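Long-range contacts in alkane monooxygenase (Geobacillus thermodenitrificans, PDB 3B9O), which belongs to the luciferase-like monooxygenase family, a group built on the TIM-barrel fold, and holds flavin mononucleotide in its pocket: residues H6-E11 with A53-D58; E41-L46 with Y94-L99; D84-I89 with F101-S106; M277-C282 with D373-V378. All blocks are in the same frame, centred on the assembly; numbering follows the deposited sequence.

Contact 1: residues H6-E11 with A53-D58; sequences HINAFE and ALFLAD. With FMN (flavin mononucleotide), chain C.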
# COMPACT_ATOMS: atom_id res chain seq x y z
N HIS A 6 3.54 12.90 -5.45
CA HIS A 6 3.79 11.47 -5.69
C HIS A 6 2.48 10.74 -6.03
O HIS A 6 1.46 10.91 -5.36
CB HIS A 6 4.52 10.83 -4.49
CG HIS A 6 5.86 11.44 -4.18
ND1 HIS A 6 7.03 11.06 -4.81
CD2 HIS A 6 6.22 12.37 -3.26
CE1 HIS A 6 8.04 11.76 -4.33
NE2 HIS A 6 7.57 12.57 -3.39
N ILE A 7 2.46 9.93 -7.08
CA ILE A 7 1.26 9.20 -7.41
C ILE A 7 1.54 7.71 -7.55
O ILE A 7 2.41 7.30 -8.33
CB ILE A 7 0.56 9.77 -8.67
CG1 ILE A 7 0.03 11.20 -8.38
CG2 ILE A 7 -0.62 8.89 -9.09
CD1 ILE A 7 -0.30 11.99 -9.58
N ASN A 8 0.80 6.92 -6.78
CA ASN A 8 0.80 5.46 -6.87
C ASN A 8 -0.50 4.93 -7.49
O ASN A 8 -1.57 5.48 -7.24
CB ASN A 8 0.93 4.83 -5.50
CG ASN A 8 2.19 5.22 -4.78
OD1 ASN A 8 3.20 5.58 -5.39
ND2 ASN A 8 2.15 5.12 -3.45
N ALA A 9 -0.38 3.84 -8.23
CA ALA A 9 -1.51 3.12 -8.80
C ALA A 9 -1.96 2.10 -7.78
O ALA A 9 -1.17 1.26 -7.37
CB ALA A 9 -1.08 2.46 -10.08
N PHE A 10 -3.21 2.19 -7.34
CA PHE A 10 -3.73 1.29 -6.31
C PHE A 10 -4.33 0.03 -6.95
O PHE A 10 -5.26 0.09 -7.79
CB PHE A 10 -4.78 1.99 -5.45
CG PHE A 10 -5.09 1.30 -4.17
CD1 PHE A 10 -4.08 0.75 -3.38
CD2 PHE A 10 -6.41 1.23 -3.71
CE1 PHE A 10 -4.38 0.13 -2.17
CE2 PHE A 10 -6.71 0.62 -2.48
CZ PHE A 10 -5.71 0.09 -1.71
N GLU A 11 -3.81 -1.11 -6.53
CA GLU A 11 -4.16 -2.37 -7.22
C GLU A 11 -4.22 -3.52 -6.22
O GLU A 11 -3.83 -3.39 -5.07
CB GLU A 11 -3.09 -2.60 -8.33
CG GLU A 11 -3.31 -3.66 -9.36
CD GLU A 11 -4.73 -3.72 -9.99
OE1 GLU A 11 -5.64 -4.22 -9.34
OE2 GLU A 11 -4.91 -3.33 -11.15
N ALA A 53 4.80 4.47 -8.29
CA ALA A 53 4.74 3.04 -7.93
C ALA A 53 3.39 2.40 -8.24
O ALA A 53 2.36 3.10 -8.43
CB ALA A 53 5.12 2.85 -6.44
N LEU A 54 3.43 1.07 -8.27
CA LEU A 54 2.25 0.24 -8.23
C LEU A 54 2.11 -0.21 -6.79
O LEU A 54 3.05 -0.83 -6.26
CB LEU A 54 2.49 -0.99 -9.09
CG LEU A 54 1.33 -1.83 -9.64
CD1 LEU A 54 1.49 -3.28 -9.48
CD2 LEU A 54 -0.11 -1.31 -9.52
N PHE A 55 0.97 0.09 -6.15
CA PHE A 55 0.76 -0.23 -4.73
C PHE A 55 -0.24 -1.38 -4.67
O PHE A 55 -1.41 -1.23 -5.06
CB PHE A 55 0.24 1.03 -3.97
CG PHE A 55 0.11 0.85 -2.46
CD1 PHE A 55 0.83 1.66 -1.59
CD2 PHE A 55 -0.75 -0.09 -1.91
CE1 PHE A 55 0.70 1.52 -0.18
CE2 PHE A 55 -0.87 -0.25 -0.48
CZ PHE A 55 -0.15 0.57 0.37
N LEU A 56 0.23 -2.54 -4.24
CA LEU A 56 -0.62 -3.74 -4.21
C LEU A 56 -1.13 -4.00 -2.79
O LEU A 56 -0.33 -4.23 -1.86
CB LEU A 56 0.15 -4.95 -4.74
CG LEU A 56 0.39 -4.92 -6.24
CD1 LEU A 56 1.71 -5.66 -6.56
CD2 LEU A 56 -0.81 -5.51 -6.94
N ALA A 57 -2.43 -3.93 -2.64
CA ALA A 57 -3.12 -4.41 -1.42
C ALA A 57 -3.06 -5.95 -1.39
O ALA A 57 -2.68 -6.61 -2.39
CB ALA A 57 -4.57 -3.92 -1.41
N ASP A 58 -3.42 -6.51 -0.25
CA ASP A 58 -3.52 -7.96 -0.11
C ASP A 58 -4.34 -8.34 1.09
O ASP A 58 -4.41 -7.59 2.08
CB ASP A 58 -2.15 -8.61 0.08
CG ASP A 58 -2.19 -10.12 -0.15
OD1 ASP A 58 -2.99 -10.60 -1.02
OD2 ASP A 58 -1.41 -10.81 0.54
N1 FMN C . -5.48 -4.25 5.51
C2 FMN C . -5.11 -5.35 4.81
O2 FMN C . -5.12 -6.47 5.39
N3 FMN C . -4.73 -5.19 3.50
C4 FMN C . -4.72 -3.95 2.90
O4 FMN C . -4.36 -3.83 1.70
C4A FMN C . -5.09 -2.81 3.63
N5 FMN C . -5.09 -1.55 3.10
C5A FMN C . -5.49 -0.49 3.86
C6 FMN C . -5.51 0.82 3.35
C7 FMN C . -5.91 1.91 4.15
C7M FMN C . -5.94 3.32 3.61
C8 FMN C . -6.27 1.69 5.47
C8M FMN C . -6.70 2.85 6.35
C9 FMN C . -6.25 0.40 6.00
C9A FMN C . -5.87 -0.70 5.20
N10 FMN C . -5.85 -1.95 5.72
C10 FMN C . -5.48 -3.00 4.96
C1' FMN C . -6.24 -2.22 7.12
C2' FMN C . -4.98 -2.31 8.00
O2' FMN C . -3.79 -2.18 7.21
C3' FMN C . -4.84 -3.60 8.83
O3' FMN C . -5.09 -4.80 8.06
C4' FMN C . -5.60 -3.54 10.17
O4' FMN C . -6.46 -4.68 10.35
C5' FMN C . -6.44 -2.28 10.37
O5' FMN C . -5.57 -1.36 11.03
P FMN C . -6.08 -0.25 12.08
O1P FMN C . -7.15 -0.95 12.89
O2P FMN C . -4.82 0.10 12.81
O3P FMN C . -6.69 0.86 11.24
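Phe55 is held to strand 6-11 through both its backbone polar atoms: its N donates to Ala9 O at 2.7 Å, and its O accepts from Glu11 N. The first of these bonds is nearly straight. With its CG anti to the backbone N (chi1 -175°), the Phe55 ring lies beside that of Phe10, both pointing the same way. Phe55 CD2 meets Phe10 CE1 at 3.6 Å, at the edge of the Phe10 ring and near its plane; the two planes stand 60° apart, so the pair is oblique.

Glu11 buries nearly as much, and its CB and CG supply the side-chain contacts. CB touches Leu54 CD2 at 3.5 Å and CG touches Leu56 CD2 at 3.9 Å, while the carboxylate turns elsewhere, OE1 to Arg30 in a salt bridge and OE2 to the Tyr38 hydroxyl. Glu11 O receives Ala57 N at 2.9 Å, the last bond of the pairing. At the other end, Ala53 O accepts Ala9 N at 2.8 Å.

This is parallel pairing in a TIM barrel, with the short strand axes inclined by 39°. At the C-terminal end of segment 53-58, Asp58 O receives N3 of flavin mononucleotide at 2.8 Å, while Asp58 N makes a weak bond to O4.

Helix 36-48 links the two strands in a beta-alpha-beta crossover and covers the face bearing Ala9 and Leu54. Phe10 and Phe55 on the other face meet Phe245 edge-to-face, and strands 100-106 and 374-378 continue the sheet beyond 53-57 and 6-12 respectively.

Contact 2: residues E41-L46 with Y94-L99; sequences ELAQLL and YVTKHL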
# COMPACT_ATOMS: atom_id res chain seq x y z
N GLU A 41 1.72 -5.32 -18.90
CA GLU A 41 1.13 -4.20 -19.66
C GLU A 41 0.77 -3.05 -18.70
O GLU A 41 1.04 -1.89 -18.99
CB GLU A 41 -0.13 -4.68 -20.37
CG GLU A 41 0.14 -5.51 -21.67
CD GLU A 41 -1.08 -6.36 -22.08
OE1 GLU A 41 -2.21 -6.06 -21.65
OE2 GLU A 41 -0.87 -7.36 -22.81
N LEU A 42 0.15 -3.38 -17.57
CA LEU A 42 -0.08 -2.36 -16.51
C LEU A 42 1.21 -1.58 -16.11
O LEU A 42 1.24 -0.33 -16.10
CB LEU A 42 -0.79 -2.97 -15.30
CG LEU A 42 -1.10 -2.04 -14.11
CD1 LEU A 42 -1.93 -0.77 -14.56
CD2 LEU A 42 -1.78 -2.78 -12.93
N ALA A 43 2.24 -2.34 -15.76
CA ALA A 43 3.51 -1.77 -15.32
C ALA A 43 4.04 -0.83 -16.41
O ALA A 43 4.45 0.30 -16.12
CB ALA A 43 4.54 -2.89 -15.02
N GLN A 44 3.95 -1.28 -17.67
CA GLN A 44 4.41 -0.48 -18.79
C GLN A 44 3.59 0.82 -18.95
O GLN A 44 4.16 1.89 -19.18
CB GLN A 44 4.39 -1.29 -20.10
CG GLN A 44 5.55 -2.32 -20.20
CD GLN A 44 5.33 -3.28 -21.37
OE1 GLN A 44 4.27 -3.94 -21.52
NE2 GLN A 44 6.31 -3.33 -22.23
N LEU A 45 2.27 0.68 -18.86
CA LEU A 45 1.34 1.84 -18.86
C LEU A 45 1.73 2.84 -17.74
O LEU A 45 1.86 4.06 -17.99
CB LEU A 45 -0.13 1.39 -18.71
CG LEU A 45 -1.11 2.54 -18.42
CD1 LEU A 45 -1.23 3.46 -19.64
CD2 LEU A 45 -2.47 1.95 -18.06
N LEU A 46 1.94 2.35 -16.52
CA LEU A 46 2.17 3.24 -15.37
C LEU A 46 3.49 3.99 -15.53
O LEU A 46 3.61 5.15 -15.14
CB LEU A 46 2.14 2.45 -14.04
CG LEU A 46 0.76 1.82 -13.77
CD1 LEU A 46 0.76 1.09 -12.44
CD2 LEU A 46 -0.37 2.87 -13.80
N TYR A 94 10.85 -6.40 -14.73
CA TYR A 94 11.62 -6.70 -15.97
C TYR A 94 11.29 -5.71 -17.08
O TYR A 94 12.20 -5.26 -17.77
CB TYR A 94 11.42 -8.16 -16.47
CG TYR A 94 12.08 -8.46 -17.83
CD1 TYR A 94 13.48 -8.54 -17.95
CD2 TYR A 94 11.31 -8.67 -18.97
CE1 TYR A 94 14.09 -8.81 -19.21
CE2 TYR A 94 11.88 -8.96 -20.20
CZ TYR A 94 13.28 -9.02 -20.33
OH TYR A 94 13.85 -9.30 -21.57
N VAL A 95 10.01 -5.33 -17.20
CA VAL A 95 9.54 -4.44 -18.32
C VAL A 95 9.58 -2.96 -17.98
O VAL A 95 9.11 -2.15 -18.75
CB VAL A 95 8.12 -4.83 -18.81
CG1 VAL A 95 8.10 -6.29 -19.28
CG2 VAL A 95 7.05 -4.62 -17.68
N THR A 96 10.12 -2.61 -16.81
CA THR A 96 10.20 -1.20 -16.40
C THR A 96 11.59 -0.80 -15.86
O THR A 96 12.35 -1.64 -15.39
CB THR A 96 9.11 -0.86 -15.32
OG1 THR A 96 9.29 -1.72 -14.19
CG2 THR A 96 7.69 -1.05 -15.86
N LYS A 97 11.91 0.51 -15.97
CA LYS A 97 13.19 1.04 -15.53
C LYS A 97 13.15 1.73 -14.17
O LYS A 97 14.12 1.67 -13.43
CB LYS A 97 13.72 2.02 -16.59
CG LYS A 97 15.09 2.54 -16.30
CD LYS A 97 15.54 3.51 -17.40
CE LYS A 97 16.90 4.14 -17.07
NZ LYS A 97 17.26 5.10 -18.17
N HIS A 98 12.04 2.43 -13.88
CA HIS A 98 11.92 3.32 -12.72
C HIS A 98 10.74 3.04 -11.83
O HIS A 98 10.81 3.32 -10.64
CB HIS A 98 11.73 4.74 -13.22
CG HIS A 98 12.90 5.28 -13.95
ND1 HIS A 98 14.10 5.53 -13.33
CD2 HIS A 98 13.06 5.63 -15.26
CE1 HIS A 98 14.97 5.99 -14.22
NE2 HIS A 98 14.35 6.09 -15.39
N LEU A 99 9.64 2.54 -12.41
CA LEU A 99 8.45 2.22 -11.63
C LEU A 99 8.81 1.34 -10.41
O LEU A 99 9.53 0.33 -10.54
CB LEU A 99 7.40 1.54 -12.50
CG LEU A 99 6.02 1.26 -11.84
CD1 LEU A 99 5.15 2.57 -11.64
CD2 LEU A 99 5.23 0.24 -12.64
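Gln44 and Thr96 mark the closest backbone approach, with their CA atoms 6.3 Å apart; the gap is bridged by side chains. Residues 41-46 are regular helix, as Leu45 N to Glu41 O at 2.9 Å attests. Residues 94-99 leave a helix at Val95 and run on without regular structure. In the TIM barrel, this places the outer helix 36-48 against the loop that leads from helix 89-94 into strand 100-106.

Ala43, whose CB points at the loop, is the middle of the contact. Three side chains converge on its methyl: Thr96 CG2 comes to 3.7 Å of Ala43 CB, and Val95 CG2 and Leu99 CD2 each stand 4.0 Å from that same atom. On the more open flank, Val95 and Gln44 cross at about a right angle, and Val95 CG2 rests on Gln44 CG at 3.7 Å. The packing is thus apolar between the segments, and polar anchoring comes from just beyond them. The Glu47 carboxylate, one residue past 41-46, takes Lys97 N on OE1 and both His98 N and Leu99 N on OE2, tying the loop backbone to the same helix. Thr96 OG1 bonds to Met92 O and Arg129, which leaves its methyl to face the helix.

Leu99 closes the inner end, where Phe51 also packs on it. Its CG is anti to the backbone N (chi1 -174°), and the branch is forked over the helix: CD1 lies 3.9 Å from Leu46 CB, while CD2 sits 3.6 Å from Ala43 O.

Contact 3: residues D84-I89 with F101-S106; sequences DPLMLI and FAVTFS. With FMN (flavin mononucleotide), chain C.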
# COMPACT_ATOMS: atom_id res chain seq x y z
N ASP A 84 -1.25 -14.23 -4.91
CA ASP A 84 -0.17 -13.62 -4.12
C ASP A 84 0.45 -12.46 -4.91
O ASP A 84 0.85 -12.64 -6.08
CB ASP A 84 0.90 -14.67 -3.79
CG ASP A 84 2.12 -14.05 -3.13
OD1 ASP A 84 3.18 -14.07 -3.73
OD2 ASP A 84 2.01 -13.52 -2.02
N PRO A 85 0.57 -11.27 -4.27
CA PRO A 85 1.13 -10.10 -4.97
C PRO A 85 2.64 -10.18 -5.22
O PRO A 85 3.08 -9.64 -6.23
CB PRO A 85 0.80 -8.92 -4.03
CG PRO A 85 0.64 -9.52 -2.68
CD PRO A 85 0.17 -10.95 -2.87
N LEU A 86 3.42 -10.79 -4.32
CA LEU A 86 4.88 -10.88 -4.50
C LEU A 86 5.27 -11.64 -5.81
O LEU A 86 6.26 -11.31 -6.48
CB LEU A 86 5.59 -11.43 -3.23
CG LEU A 86 5.89 -10.39 -2.13
CD1 LEU A 86 4.61 -9.98 -1.41
CD2 LEU A 86 6.93 -10.94 -1.11
N MET A 87 4.46 -12.63 -6.20
CA MET A 87 4.73 -13.40 -7.45
C MET A 87 4.78 -12.53 -8.75
O MET A 87 5.41 -12.89 -9.72
CB MET A 87 3.73 -14.58 -7.57
CG MET A 87 3.82 -15.64 -6.44
SD MET A 87 5.51 -16.32 -6.34
CE MET A 87 5.97 -15.93 -4.70
N LEU A 88 4.10 -11.39 -8.72
CA LEU A 88 3.94 -10.48 -9.86
C LEU A 88 5.18 -9.67 -10.13
O LEU A 88 5.38 -9.18 -11.23
CB LEU A 88 2.78 -9.49 -9.57
CG LEU A 88 1.37 -10.08 -9.41
CD1 LEU A 88 0.42 -8.98 -8.90
CD2 LEU A 88 0.90 -10.78 -10.71
N ILE A 89 5.99 -9.47 -9.10
CA ILE A 89 6.93 -8.37 -9.11
C ILE A 89 8.02 -8.53 -10.14
O ILE A 89 8.31 -7.55 -10.87
CB ILE A 89 7.51 -8.06 -7.69
CG1 ILE A 89 6.36 -7.78 -6.67
CG2 ILE A 89 8.46 -6.85 -7.75
CD1 ILE A 89 5.36 -6.64 -7.12
N PHE A 101 7.46 -0.70 -6.60
CA PHE A 101 6.39 -1.67 -6.29
C PHE A 101 6.26 -1.73 -4.79
O PHE A 101 7.24 -2.03 -4.10
CB PHE A 101 6.74 -3.06 -6.86
CG PHE A 101 6.92 -3.05 -8.35
CD1 PHE A 101 8.19 -2.85 -8.91
CD2 PHE A 101 5.82 -3.10 -9.19
CE1 PHE A 101 8.34 -2.77 -10.29
CE2 PHE A 101 5.98 -3.03 -10.58
CZ PHE A 101 7.22 -2.85 -11.10
N ALA A 102 5.07 -1.40 -4.28
CA ALA A 102 4.83 -1.51 -2.85
C ALA A 102 3.89 -2.71 -2.70
O ALA A 102 2.87 -2.72 -3.32
CB ALA A 102 4.20 -0.25 -2.30
N VAL A 103 4.28 -3.67 -1.88
CA VAL A 103 3.54 -4.90 -1.66
C VAL A 103 3.09 -4.95 -0.22
O VAL A 103 3.88 -4.76 0.73
CB VAL A 103 4.33 -6.21 -2.03
CG1 VAL A 103 4.58 -6.30 -3.55
CG2 VAL A 103 5.68 -6.37 -1.25
N THR A 104 1.79 -5.17 -0.07
CA THR A 104 1.18 -5.37 1.26
C THR A 104 1.50 -6.79 1.67
O THR A 104 1.39 -7.73 0.88
CB THR A 104 -0.37 -5.15 1.23
OG1 THR A 104 -0.64 -3.78 0.92
CG2 THR A 104 -1.05 -5.52 2.59
N PHE A 105 1.94 -6.93 2.92
CA PHE A 105 2.27 -8.24 3.49
C PHE A 105 2.14 -8.14 5.02
O PHE A 105 2.67 -7.22 5.65
CB PHE A 105 3.68 -8.70 3.10
CG PHE A 105 4.15 -9.91 3.87
CD1 PHE A 105 4.91 -9.76 5.04
CD2 PHE A 105 3.76 -11.20 3.49
CE1 PHE A 105 5.32 -10.88 5.78
CE2 PHE A 105 4.18 -12.33 4.21
CZ PHE A 105 4.96 -12.16 5.36
N SER A 106 1.40 -9.07 5.60
CA SER A 106 1.06 -9.09 7.02
C SER A 106 2.17 -9.64 7.92
O SER A 106 2.82 -10.65 7.60
CB SER A 106 -0.20 -9.96 7.20
OG SER A 106 -0.57 -9.99 8.54
N1 FMN C . -5.48 -4.25 5.51
C2 FMN C . -5.11 -5.35 4.81
O2 FMN C . -5.12 -6.47 5.39
N3 FMN C . -4.73 -5.19 3.50
C4 FMN C . -4.72 -3.95 2.90
O4 FMN C . -4.36 -3.83 1.70
C4A FMN C . -5.09 -2.81 3.63
N5 FMN C . -5.09 -1.55 3.10
C5A FMN C . -5.49 -0.49 3.86
C6 FMN C . -5.51 0.82 3.35
C7 FMN C . -5.91 1.91 4.15
C7M FMN C . -5.94 3.32 3.61
C8 FMN C . -6.27 1.69 5.47
C8M FMN C . -6.70 2.85 6.35
C9 FMN C . -6.25 0.40 6.00
C9A FMN C . -5.87 -0.70 5.20
N10 FMN C . -5.85 -1.95 5.72
C10 FMN C . -5.48 -3.00 4.96
C1' FMN C . -6.24 -2.22 7.12
C2' FMN C . -4.98 -2.31 8.00
O2' FMN C . -3.79 -2.18 7.21
C3' FMN C . -4.84 -3.60 8.83
O3' FMN C . -5.09 -4.80 8.06
C4' FMN C . -5.60 -3.54 10.17
O4' FMN C . -6.46 -4.68 10.35
C5' FMN C . -6.44 -2.28 10.37
O5' FMN C . -5.57 -1.36 11.03
P FMN C . -6.08 -0.25 12.08
O1P FMN C . -7.15 -0.95 12.89
O2P FMN C . -4.82 0.10 12.81
O3P FMN C . -6.69 0.86 11.24
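Ile89 and Val103 make the tightest apolar meeting, Ile89 CD1 lying 3.7 Å from Val103 CG1. The same methyl reaches Phe101 CB at 3.8 Å, and Ile89 CG2 adds a contact with Phe101 CG at 4.1 Å, the two side chains sliding past each other in opposite directions. Both Ile89 turns contribute: CG1 is anti to the carbonyl carbon (chi1 -56°), and chi2 of -55° swings CD1 back to the strand. Leu86 crosses Val103 at about a right angle and touches its other branch, CD1 to CG2 at 3.8 Å.

Strand 101-106 is a parallel strand of the TIM barrel. Phe101 and Val103 lie on its outer face, under the start of helix 89-94 and the turn before it, with Leu122 of helix 112-125 also packing on Leu86 and Ile89.

The polar bonds are made within a segment or to residues outside the contact. Asp84 OD1 accepts Met87 N at 3.1 Å, from 41° out of the carboxylate plane, an Asx motif at the start of the helical turn. Thr104 OG1 bonds to Leu56 O and Asn133 ND2.

The ligand is met by van der Waals contact: Thr104 CG2 lies 3.8 Å from N3 of flavin mononucleotide.

Contact 4: residues M277-C282 with D373-V378; sequences MFAGIC and DGFNLV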
# COMPACT_ATOMS: atom_id res chain seq x y z
N MET A 277 3.05 11.52 3.43
CA MET A 277 1.63 11.24 3.71
C MET A 277 0.91 11.08 2.39
O MET A 277 1.03 11.96 1.53
CB MET A 277 1.03 12.41 4.50
CG MET A 277 1.74 12.65 5.86
SD MET A 277 1.50 11.32 7.06
CE MET A 277 2.57 11.92 8.36
N PHE A 278 0.20 9.96 2.24
CA PHE A 278 -0.53 9.59 1.02
C PHE A 278 -2.04 9.49 1.31
O PHE A 278 -2.43 8.92 2.32
CB PHE A 278 -0.01 8.24 0.48
CG PHE A 278 1.34 8.34 -0.20
CD1 PHE A 278 2.51 8.39 0.56
CD2 PHE A 278 1.44 8.40 -1.59
CE1 PHE A 278 3.80 8.49 -0.07
CE2 PHE A 278 2.70 8.52 -2.23
CZ PHE A 278 3.88 8.57 -1.46
N ALA A 279 -2.87 10.12 0.48
CA ALA A 279 -4.31 9.99 0.57
C ALA A 279 -4.80 9.10 -0.56
O ALA A 279 -4.11 8.94 -1.57
CB ALA A 279 -4.96 11.38 0.46
N GLY A 280 -5.97 8.47 -0.39
CA GLY A 280 -6.61 7.79 -1.52
C GLY A 280 -7.37 8.83 -2.33
O GLY A 280 -7.77 9.89 -1.81
N ILE A 281 -7.55 8.57 -3.62
CA ILE A 281 -8.39 9.41 -4.47
C ILE A 281 -8.92 8.55 -5.62
O ILE A 281 -8.21 7.70 -6.15
CB ILE A 281 -7.63 10.68 -5.03
CG1 ILE A 281 -8.61 11.60 -5.82
CG2 ILE A 281 -6.44 10.28 -5.85
CD1 ILE A 281 -8.12 13.02 -6.06
N CYS A 282 -10.19 8.74 -5.94
CA CYS A 282 -10.78 8.17 -7.15
C CYS A 282 -11.01 9.31 -8.13
O CYS A 282 -11.49 10.38 -7.75
CB CYS A 282 -12.11 7.47 -6.85
SG CYS A 282 -12.17 6.38 -5.41
N ASP A 373 1.44 14.45 0.68
CA ASP A 373 2.58 14.40 -0.23
C ASP A 373 2.28 13.65 -1.51
O ASP A 373 2.98 13.81 -2.49
CB ASP A 373 3.77 13.72 0.46
CG ASP A 373 4.26 14.49 1.66
OD1 ASP A 373 4.13 13.99 2.80
OD2 ASP A 373 4.73 15.63 1.47
N GLY A 374 1.26 12.82 -1.50
CA GLY A 374 0.94 12.00 -2.67
C GLY A 374 -0.41 11.33 -2.54
O GLY A 374 -1.10 11.48 -1.54
N PHE A 375 -0.76 10.57 -3.56
CA PHE A 375 -2.02 9.87 -3.63
C PHE A 375 -1.85 8.42 -4.07
O PHE A 375 -1.00 8.10 -4.93
CB PHE A 375 -2.99 10.56 -4.64
CG PHE A 375 -3.37 11.97 -4.24
CD1 PHE A 375 -2.57 13.05 -4.61
CD2 PHE A 375 -4.50 12.20 -3.46
CE1 PHE A 375 -2.90 14.35 -4.25
CE2 PHE A 375 -4.86 13.51 -3.12
CZ PHE A 375 -4.04 14.58 -3.51
N ASN A 376 -2.70 7.57 -3.52
CA ASN A 376 -2.91 6.25 -4.13
C ASN A 376 -4.16 6.37 -5.00
O ASN A 376 -5.25 6.67 -4.47
CB ASN A 376 -3.15 5.16 -3.10
CG ASN A 376 -1.88 4.61 -2.51
OD1 ASN A 376 -0.77 4.95 -2.93
ND2 ASN A 376 -2.04 3.74 -1.52
N LEU A 377 -3.98 6.20 -6.31
CA LEU A 377 -5.10 6.28 -7.23
C LEU A 377 -5.92 4.96 -7.28
O LEU A 377 -5.45 3.91 -7.75
CB LEU A 377 -4.62 6.74 -8.63
CG LEU A 377 -5.66 6.86 -9.76
CD1 LEU A 377 -6.77 7.86 -9.45
CD2 LEU A 377 -4.96 7.26 -11.05
N VAL A 378 -7.16 5.08 -6.81
CA VAL A 378 -8.11 4.01 -6.71
C VAL A 378 -8.83 3.86 -8.07
O VAL A 378 -9.20 4.87 -8.71
CB VAL A 378 -9.18 4.31 -5.58
CG1 VAL A 378 -10.18 3.15 -5.44
CG2 VAL A 378 -8.47 4.60 -4.23
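Met277 and Asp373 open this parallel pairing in the TIM barrel with two hydrogen bonds, and Gly374 N adds a third to Met277 O. Asp373 OD1 takes Met277 N at 2.8 Å through its anti lone pair; Asp373 CG stands anti to the carbonyl carbon (chi1 -63°), on the side of Met277 N. Met277 O in turn is shared by two donors, Asp373 N at 2.7 Å and Gly374 N at 3.2 Å, the second more bent at 135°.

Beyond them the backbone satisfies itself in the usual parallel order. Ala279 receives and gives: its N donates to Gly374 O at 3.0 Å, and its O accepts Asn376 N at 2.8 Å. Ile281 repeats the pattern, its N bonding to Asn376 O and its O to Val378 N at 2.9 Å. The short strand axes are inclined by 32°. The buried Asn376 amide looks to another strand, where OD1 accepts from Asn8 ND2; this side chain and flavin mononucleotide have their nearest atoms about 6 Å apart.

Phe278 lays one ring face over Gly374 N. On the other face of the sheet, where Met363 of helix 356-370 packs on both residues, Ile281 and Phe375 cross, with Ile281 CG2 against Phe375 CD2 at 3.6 Å.

Contacts 1 and 4 are core strand pairings of one parallel sheet and share its seam: strand 6-12 lies beside 374-378, so Asn8 N and O reach Phe375 O and Leu377 N. Both rest on backbone hydrogen bonds. Contact 3 reaches the sheet from outside, strand 101-106 neighbouring 53-57, and is buried and apolar. Contact 2, centred about 18 Å from the middle of the chain, is the most peripheral, a helix on a loop with one exposed residue, Gln44, among those that touch; yet its Leu46 packs on Ala9 of contact 1. Flavin mononucleotide touches contacts 1 and 3, by hydrogen bonds in the first and packing in the second.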